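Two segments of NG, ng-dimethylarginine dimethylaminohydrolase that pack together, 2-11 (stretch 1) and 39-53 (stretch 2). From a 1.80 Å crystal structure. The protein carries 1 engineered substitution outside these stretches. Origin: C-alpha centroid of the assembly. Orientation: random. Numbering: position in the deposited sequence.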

# COMPACT_ATOMS: atom_id res chain seq x y z
N MET A 2 12.77 3.41 -11.86
CA MET A 2 13.09 3.87 -10.52
C MET A 2 12.02 4.90 -10.11
O MET A 2 11.55 5.71 -10.92
CB MET A 2 14.47 4.53 -10.43
CG MET A 2 15.68 3.58 -10.63
SD MET A 2 15.73 2.11 -9.52
CE MET A 2 16.86 1.08 -10.38
N PHE A 3 11.67 4.86 -8.84
CA PHE A 3 10.73 5.83 -8.31
C PHE A 3 11.47 7.15 -8.09
O PHE A 3 12.67 7.13 -7.78
CB PHE A 3 10.19 5.35 -6.98
CG PHE A 3 9.22 4.20 -7.07
CD1 PHE A 3 9.28 3.16 -6.14
CD2 PHE A 3 8.23 4.17 -8.04
CE1 PHE A 3 8.38 2.13 -6.20
CE2 PHE A 3 7.33 3.12 -8.12
CZ PHE A 3 7.40 2.09 -7.21
N LYS A 4 10.78 8.28 -8.21
CA LYS A 4 11.41 9.56 -7.97
C LYS A 4 10.82 10.20 -6.72
O LYS A 4 11.48 11.01 -6.09
CB LYS A 4 11.22 10.53 -9.14
CG LYS A 4 11.65 9.99 -10.50
CD LYS A 4 12.08 11.09 -11.47
CE LYS A 4 12.92 10.52 -12.63
NZ LYS A 4 12.13 9.86 -13.72
N HIS A 5 9.58 9.83 -6.40
CA HIS A 5 8.88 10.44 -5.26
C HIS A 5 8.08 9.49 -4.37
O HIS A 5 7.58 8.44 -4.79
CB HIS A 5 7.81 11.43 -5.74
CG HIS A 5 8.25 12.51 -6.67
ND1 HIS A 5 8.96 13.61 -6.25
CD2 HIS A 5 8.02 12.70 -7.99
CE1 HIS A 5 9.19 14.42 -7.28
NE2 HIS A 5 8.63 13.89 -8.35
N ILE A 6 7.89 9.96 -3.14
CA ILE A 6 7.08 9.32 -2.14
C ILE A 6 6.20 10.40 -1.49
O ILE A 6 6.66 11.53 -1.32
CB ILE A 6 8.05 8.66 -1.11
CG1 ILE A 6 8.26 7.21 -1.61
CG2 ILE A 6 7.56 8.77 0.31
CD1 ILE A 6 9.62 6.70 -1.56
N ILE A 7 4.95 10.05 -1.19
CA ILE A 7 4.05 10.92 -0.41
C ILE A 7 3.70 10.14 0.85
O ILE A 7 3.44 8.92 0.80
CB ILE A 7 2.75 11.29 -1.15
CG1 ILE A 7 3.07 12.09 -2.42
CG2 ILE A 7 1.81 12.06 -0.24
CD1 ILE A 7 1.92 12.10 -3.41
N ALA A 8 3.66 10.82 1.99
CA ALA A 8 3.31 10.18 3.28
C ALA A 8 2.56 11.21 4.11
O ALA A 8 2.54 12.40 3.75
CB ALA A 8 4.56 9.73 4.04
N ARG A 9 1.99 10.80 5.24
CA ARG A 9 1.29 11.79 6.09
C ARG A 9 1.51 11.44 7.54
O ARG A 9 1.33 10.30 7.94
CB ARG A 9 -0.19 11.80 5.78
CG ARG A 9 -1.02 12.88 6.56
CD ARG A 9 -2.52 12.70 6.43
NE ARG A 9 -3.03 13.00 5.10
CZ ARG A 9 -3.19 14.22 4.60
NH1 ARG A 9 -2.86 15.30 5.30
NH2 ARG A 9 -3.68 14.35 3.36
N THR A 10 1.89 12.43 8.34
CA THR A 10 2.11 12.24 9.76
C THR A 10 0.87 11.66 10.40
O THR A 10 -0.21 12.09 10.09
CB THR A 10 2.38 13.65 10.36
OG1 THR A 10 3.50 14.21 9.65
CG2 THR A 10 2.76 13.59 11.85
N PRO A 11 1.01 10.70 11.32
CA PRO A 11 -0.16 10.12 12.00
C PRO A 11 -0.81 11.13 12.95
O PRO A 11 -0.11 12.00 13.51
CB PRO A 11 0.44 8.93 12.76
CG PRO A 11 1.85 9.32 13.00
CD PRO A 11 2.29 10.11 11.78
N TYR A 39 10.35 5.29 9.65
CA TYR A 39 9.96 4.92 8.29
C TYR A 39 10.41 6.01 7.32
O TYR A 39 10.95 5.72 6.26
CB TYR A 39 8.45 4.73 8.26
CG TYR A 39 7.74 4.45 6.96
CD1 TYR A 39 7.91 3.23 6.29
CD2 TYR A 39 6.84 5.37 6.42
CE1 TYR A 39 7.20 2.96 5.12
CE2 TYR A 39 6.13 5.10 5.25
CZ TYR A 39 6.34 3.89 4.60
OH TYR A 39 5.65 3.58 3.43
N ILE A 40 10.20 7.26 7.69
CA ILE A 40 10.66 8.38 6.82
C ILE A 40 12.18 8.40 6.68
O ILE A 40 12.71 8.62 5.58
CB ILE A 40 10.12 9.73 7.36
CG1 ILE A 40 8.59 9.75 7.30
CG2 ILE A 40 10.67 10.92 6.56
CD1 ILE A 40 8.00 9.58 5.89
N ARG A 41 12.90 8.14 7.78
CA ARG A 41 14.36 8.14 7.74
C ARG A 41 14.88 7.03 6.85
O ARG A 41 15.91 7.20 6.23
CB ARG A 41 14.97 8.05 9.14
CG ARG A 41 14.54 9.18 10.06
CD ARG A 41 15.34 9.19 11.36
NE ARG A 41 16.71 9.62 11.11
CZ ARG A 41 17.62 9.79 12.06
NH1 ARG A 41 17.28 9.55 13.32
NH2 ARG A 41 18.87 10.19 11.78
N ALA A 42 14.18 5.89 6.82
CA ALA A 42 14.55 4.80 5.92
C ALA A 42 14.32 5.28 4.48
O ALA A 42 15.16 5.07 3.59
CB ALA A 42 13.68 3.59 6.21
N LEU A 43 13.17 5.91 4.22
CA LEU A 43 12.85 6.40 2.89
C LEU A 43 13.80 7.49 2.43
O LEU A 43 14.03 7.66 1.22
CB LEU A 43 11.39 6.87 2.79
CG LEU A 43 10.35 5.74 2.77
CD1 LEU A 43 8.97 6.24 3.19
CD2 LEU A 43 10.30 5.07 1.39
N GLN A 44 14.41 8.22 3.36
CA GLN A 44 15.39 9.24 3.00
C GLN A 44 16.68 8.65 2.42
O GLN A 44 17.49 9.40 1.85
CB GLN A 44 15.76 10.07 4.24
CG GLN A 44 14.76 11.13 4.67
CD GLN A 44 15.18 11.84 5.96
OE1 GLN A 44 15.94 12.83 5.93
NE2 GLN A 44 14.68 11.39 7.07
N THR A 45 16.87 7.34 2.56
CA THR A 45 18.05 6.66 2.01
C THR A 45 17.78 5.98 0.69
O THR A 45 18.67 5.31 0.14
CB THR A 45 18.62 5.60 2.98
OG1 THR A 45 17.78 4.44 3.05
CG2 THR A 45 18.71 6.16 4.40
N CYS A 46 16.59 6.17 0.13
CA CYS A 46 16.22 5.46 -1.10
C CYS A 46 16.25 6.30 -2.38
O CYS A 46 15.63 5.94 -3.34
CB CYS A 46 14.84 4.81 -0.93
SG CYS A 46 14.75 3.60 0.41
N ASP A 47 16.96 7.42 -2.40
CA ASP A 47 17.08 8.24 -3.60
C ASP A 47 15.75 8.71 -4.18
O ASP A 47 15.54 8.74 -5.39
CB ASP A 47 17.95 7.54 -4.63
CG ASP A 47 19.33 7.32 -4.08
OD1 ASP A 47 19.70 8.02 -3.10
OD2 ASP A 47 20.06 6.43 -4.53
N VAL A 48 14.86 9.15 -3.29
CA VAL A 48 13.58 9.70 -3.72
C VAL A 48 13.36 11.01 -2.98
O VAL A 48 14.01 11.23 -1.94
CB VAL A 48 12.41 8.77 -3.34
CG1 VAL A 48 12.43 7.50 -4.17
CG2 VAL A 48 12.46 8.39 -1.84
N ASP A 49 12.54 11.94 -3.48
CA ASP A 49 12.22 13.06 -2.59
C ASP A 49 10.92 12.69 -1.92
O ASP A 49 10.18 11.85 -2.43
CB ASP A 49 12.26 14.46 -3.19
CG ASP A 49 11.60 14.53 -4.48
OD1 ASP A 49 10.44 14.06 -4.46
OD2 ASP A 49 12.14 15.08 -5.50
N ILE A 50 10.67 13.28 -0.75
CA ILE A 50 9.57 12.89 0.08
C ILE A 50 8.66 14.08 0.30
O ILE A 50 9.18 15.16 0.57
CB ILE A 50 10.14 12.43 1.45
CG1 ILE A 50 10.97 11.15 1.26
CG2 ILE A 50 9.05 12.29 2.51
CD1 ILE A 50 12.07 10.93 2.30
N THR A 51 7.35 13.89 0.13
CA THR A 51 6.38 14.93 0.44
C THR A 51 5.64 14.43 1.66
O THR A 51 4.93 13.45 1.57
CB THR A 51 5.42 15.15 -0.74
OG1 THR A 51 6.19 15.62 -1.85
CG2 THR A 51 4.37 16.22 -0.39
N LEU A 52 5.81 15.10 2.79
CA LEU A 52 5.24 14.67 4.05
C LEU A 52 4.13 15.61 4.46
O LEU A 52 4.40 16.76 4.78
CB LEU A 52 6.37 14.64 5.09
CG LEU A 52 6.06 14.28 6.54
CD1 LEU A 52 5.28 12.97 6.65
CD2 LEU A 52 7.38 14.21 7.34
N LEU A 53 2.90 15.11 4.41
CA LEU A 53 1.73 15.95 4.73
C LEU A 53 1.43 15.97 6.20
O LEU A 53 1.80 15.05 6.91
CB LEU A 53 0.52 15.45 3.93
CG LEU A 53 0.87 15.31 2.42
CD1 LEU A 53 -0.28 14.67 1.69
CD2 LEU A 53 1.14 16.71 1.85
O HOH W 1 13.75 12.69 -6.92
O HOH W 2 7.73 13.71 -3.03

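Strands 5-9 and 49-53 lie side by side as parallel neighbours in a sheet, their N-to-C directions 19° apart and their axes approaching to 4.5 Å. The register pairs H5 with D49, I6 with I50, I7 with T51, A8 with L52 and R9 with L53. Hydrogen bonds alternate in direction along the ladder. D49 N donates to K4 O (3.0 Å) and I6 N to D49 O (3.1 Å); T51 N then donates to I6 O (2.9 Å) and A8 N to T51 O (3.0 Å). L53 N to A8 O is the shortest backbone bond, at 2.8 Å and nearly linear at 178°, and T10 N to L53 O (3.0 Å) carries the pattern one residue beyond the first strand. I6 and A8 thus use both N and O toward the second strand, whereas H5, I7 and R9 turn only CA-H groups to its carbonyls, as in I7 CA to T51 O at 3.3 Å. Before the second strand, the helix containing Y39 to L43 leads into a type I turn from L43 to C46, and T45 OG1 donates to A42 O (2.7 Å).

Side chains alternate between the two faces. On the face of I6, I50, A8 and L52 the contact is apolar and is backed by the helix. I6 has the largest covered area of any residue here, 118 Å²; its CD1 lies 3.3 Å from V48 CG2 and 3.4 Å from L43 CD2, so one methyl meets both the residue before the strand and the helix. Its chi1 of -92° and chi2 of 137° lie between the usual wells. A8, with only a methyl, leaves CB 3.9 Å from I40 CD1 and 4.2 Å from L52 CD1.

The opposite face, with H5, D49, I7, T51, R9 and L53, is more polar. H5 ND1 donates to D49 OD1 across a very short 2.4 Å, the carboxylate oxygen approaching the ring at its edge, near the ring plane. Water 1 donates to K4 O (2.9 Å) and weakly to D49 OD2 (3.2 Å), bridging the stretches; water 2 sits 2.7 Å from T51 OG1, to which it is hydrogen-bonded. Farther along, I7 CG2 packs 3.9 Å from L53 CD1. L53 CB lies over one face of the R9 guanidinium, 3.7 Å from R9 NH1, so aliphatic surface covers a charged group whose NH2 is hydrogen-bonded elsewhere in the structure.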